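Ficolin-3 (Homo sapiens, PDB 2J5Z) is a lectin of innate immunity that binds sugars such as galactose through its fibrinogen-like recognition domain. Local coordinates at the interface of chains A and B. Numbering follows the deposited sequence. Chains: chain A/B, Ficolin-3.

The interface of chains A and B. Residues chain A 22-25; chain B 37, 74-77, 84.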
ATOM      1  N   GLY A  22       9.859  -5.332 -18.049  1.00 27.31           N
ATOM      2  CA  GLY A  22      10.736  -5.400 -16.877  1.00 25.57           C
ATOM      3  C   GLY A  22      10.110  -5.027 -15.537  1.00 24.54           C
ATOM      4  O   GLY A  22      10.816  -4.926 -14.525  1.00 24.90           O
ATOM      5  N   ALA A  23       8.795  -4.813 -15.518  1.00 21.92           N
ATOM      6  CA  ALA A  23       8.105  -4.485 -14.272  1.00 20.46           C
ATOM      7  C   ALA A  23       7.735  -5.774 -13.557  1.00 19.34           C
ATOM      8  O   ALA A  23       6.683  -6.362 -13.807  1.00 20.13           O
ATOM      9  CB  ALA A  23       6.862  -3.626 -14.545  1.00 20.01           C
ATOM     10  N   THR A  24       8.615  -6.215 -12.666  1.00 17.21           N
ATOM     11  CA  THR A  24       8.502  -7.547 -12.075  1.00 16.21           C
ATOM     12  C   THR A  24       7.895  -7.623 -10.676  1.00 15.14           C
ATOM     13  O   THR A  24       7.695  -8.729 -10.150  1.00 14.45           O
ATOM     14  CB  THR A  24       9.877  -8.214 -12.019  1.00 16.72           C
ATOM     15  OG1 THR A  24      10.791  -7.307 -11.403  1.00 16.07           O
ATOM     16  CG2 THR A  24      10.369  -8.536 -13.416  1.00 17.73           C
ATOM     17  N   LEU A  25       7.602  -6.479 -10.064  1.00 14.29           N
ATOM     18  CA  LEU A  25       6.973  -6.480  -8.740  1.00 13.96           C
ATOM     19  C   LEU A  25       5.468  -6.239  -8.836  1.00 14.31           C
ATOM     20  O   LEU A  25       5.033  -5.255  -9.432  1.00 13.61           O
ATOM     21  CB  LEU A  25       7.604  -5.402  -7.854  1.00 14.20           C
ATOM     22  CG  LEU A  25       8.809  -5.788  -6.976  1.00 18.09           C
ATOM     23  CD1 LEU A  25       9.597  -6.977  -7.490  1.00 15.51           C
ATOM     24  CD2 LEU A  25       9.723  -4.599  -6.637  1.00 13.46           C
TER
ATOM     25  N   ARG B  37      14.281   3.557 -18.457  1.00 40.33           N
ATOM     26  CA  ARG B  37      13.281   2.639 -17.940  1.00 39.31           C
ATOM     27  C   ARG B  37      12.770   3.143 -16.590  1.00 37.40           C
ATOM     28  O   ARG B  37      13.560   3.525 -15.732  1.00 37.17           O
ATOM     29  CB  ARG B  37      13.935   1.270 -17.743  1.00 39.84           C
ATOM     30  CG  ARG B  37      13.205   0.107 -18.368  1.00 41.44           C
ATOM     31  CD  ARG B  37      13.520  -1.168 -17.611  1.00 42.55           C
ATOM     32  NE  ARG B  37      12.586  -1.338 -16.504  1.00 43.99           N
ATOM     33  CZ  ARG B  37      12.833  -2.039 -15.405  1.00 43.97           C
ATOM     34  NH1 ARG B  37      14.005  -2.644 -15.241  1.00 43.38           N
ATOM     35  NH2 ARG B  37      11.903  -2.124 -14.462  1.00 43.98           N
ATOM     36  N   ALA B  74      15.985 -10.369 -12.870  1.00 14.44           N
ATOM     37  CA  ALA B  74      14.891  -9.442 -13.190  1.00 14.82           C
ATOM     38  C   ALA B  74      14.200  -8.818 -11.961  1.00 14.18           C
ATOM     39  O   ALA B  74      13.550  -7.763 -12.072  1.00 13.90           O
ATOM     40  CB  ALA B  74      13.857 -10.156 -14.080  1.00 15.44           C
ATOM     41  N   GLY B  75      14.331  -9.459 -10.803  1.00 12.02           N
ATOM     42  CA  GLY B  75      13.552  -9.077  -9.606  1.00 12.36           C
ATOM     43  C   GLY B  75      12.218  -9.818  -9.586  1.00 11.83           C
ATOM     44  O   GLY B  75      11.775 -10.344 -10.618  1.00 12.96           O
ATOM     45  N   PHE B  76      11.587  -9.879  -8.411  1.00 12.45           N
ATOM     46  CA  PHE B  76      10.318 -10.588  -8.237  1.00 11.72           C
ATOM     47  C   PHE B  76       9.711 -10.209  -6.904  1.00 12.07           C
ATOM     48  O   PHE B  76      10.397  -9.675  -6.034  1.00 11.47           O
ATOM     49  CB  PHE B  76      10.520 -12.112  -8.285  1.00 12.51           C
ATOM     50  CG  PHE B  76      11.453 -12.629  -7.212  1.00 11.14           C
ATOM     51  CD1 PHE B  76      10.985 -12.890  -5.928  1.00 12.94           C
ATOM     52  CD2 PHE B  76      12.792 -12.827  -7.485  1.00 12.56           C
ATOM     53  CE1 PHE B  76      11.850 -13.345  -4.928  1.00 11.74           C
ATOM     54  CE2 PHE B  76      13.664 -13.283  -6.506  1.00 11.94           C
ATOM     55  CZ  PHE B  76      13.187 -13.546  -5.216  1.00 12.54           C
ATOM     56  N   GLY B  77       8.415 -10.476  -6.745  1.00 12.57           N
ATOM     57  CA  GLY B  77       7.743 -10.208  -5.487  1.00 13.74           C
ATOM     58  C   GLY B  77       6.580  -9.235  -5.592  1.00 14.50           C
ATOM     59  O   GLY B  77       5.981  -9.055  -6.658  1.00 15.33           O
ATOM     60  N   TRP B  84      12.474  -8.931  -4.027  1.00 10.79           N
ATOM     61  CA  TRP B  84      13.865  -8.692  -4.392  1.00 11.83           C
ATOM     62  C   TRP B  84      13.854  -7.792  -5.623  1.00 12.37           C
ATOM     63  O   TRP B  84      13.261  -8.149  -6.651  1.00 12.87           O
ATOM     64  CB  TRP B  84      14.531 -10.011  -4.745  1.00 11.84           C
ATOM     65  CG  TRP B  84      15.986  -9.848  -5.182  1.00 12.71           C
ATOM     66  CD1 TRP B  84      16.473  -9.903  -6.458  1.00 13.33           C
ATOM     67  CD2 TRP B  84      17.121  -9.628  -4.328  1.00 12.69           C
ATOM     68  NE1 TRP B  84      17.846  -9.729  -6.446  1.00 12.78           N
ATOM     69  CE2 TRP B  84      18.263  -9.560  -5.154  1.00 12.27           C
ATOM     70  CE3 TRP B  84      17.281  -9.479  -2.944  1.00 13.51           C
ATOM     71  CZ2 TRP B  84      19.552  -9.351  -4.644  1.00 12.60           C
ATOM     72  CZ3 TRP B  84      18.556  -9.282  -2.436  1.00 13.96           C
ATOM     73  CH2 TRP B  84      19.680  -9.215  -3.289  1.00 12.23           C
TER
HETATM   74  O   HOH W   1      13.453  -6.477 -14.379  1.00 23.44           O
HETATM   75  O   HOH W   2      12.082  -3.595 -12.513  1.00 29.40           O
HETATM   76  O   HOH W   3       6.913 -11.228  -9.083  1.00 29.94           O
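The loop A:Gly22 to A:Thr24 and the start of strand 25-26 of chain A meet chain B where helix 69-74 ends and the chain runs through B:Gly75 into B:Phe76 and B:Gly77; B:Arg37, from a loop, reaches in at one side. A:Thr24 carries the contact. Its hydroxyl OG1 donates to the carbonyl O of B:Ala74 at 2.9 Å, arriving above the carbonyl plane, with a C=O...donor angle of 128°. A chi1 of 51° sets OG1 between the backbone N and the carbonyl carbon, so that CG2 lies anti to the latter and brings its methyl to 3.9 Å from CB of B:Ala74. A branched residue with both a hydroxyl and a methyl thus suits a helix end that offers a carbonyl beside a small apolar side chain. B:Gly75, with phi 88°, turns the chain out of the helix, a conformation that glycine adopts readily. The CD1 methyl of A:Leu25 meets the backbone carbonyl of B:Phe76, 3.2 Å from its O, with CA at 3.8 Å as the apolar part, while the phenyl ring turns back into its own chain, one face under CB of B:Trp84. Main chain pairs here too, as a parallel beta bridge between A:Leu25 and B:Gly77. Water 3 links O of A:Thr24, at 2.8 Å, to N of B:Gly77, whose N-H points almost straight at it. Water 1 joins O of A:Gly22 to O of B:Ala74, giving that carbonyl a second partner besides the threonine. B:Arg37 is poorly ordered; as modelled, CA of A:Gly22 sits 4.2 Å above its guanidinium plane, over the centre. NH2 comes within 3.0 Å of O of A:Gly22, but its N-H points elsewhere, so this pair is not a hydrogen bond. In the fibrinogen-like fold, the loop linking helix 15-20 to strand 25-26 thus meets the end of helix 69-74 in another copy; such unlike surfaces suit the trimeric build of ficolins, where this interface would hold neighbouring recognition domains together.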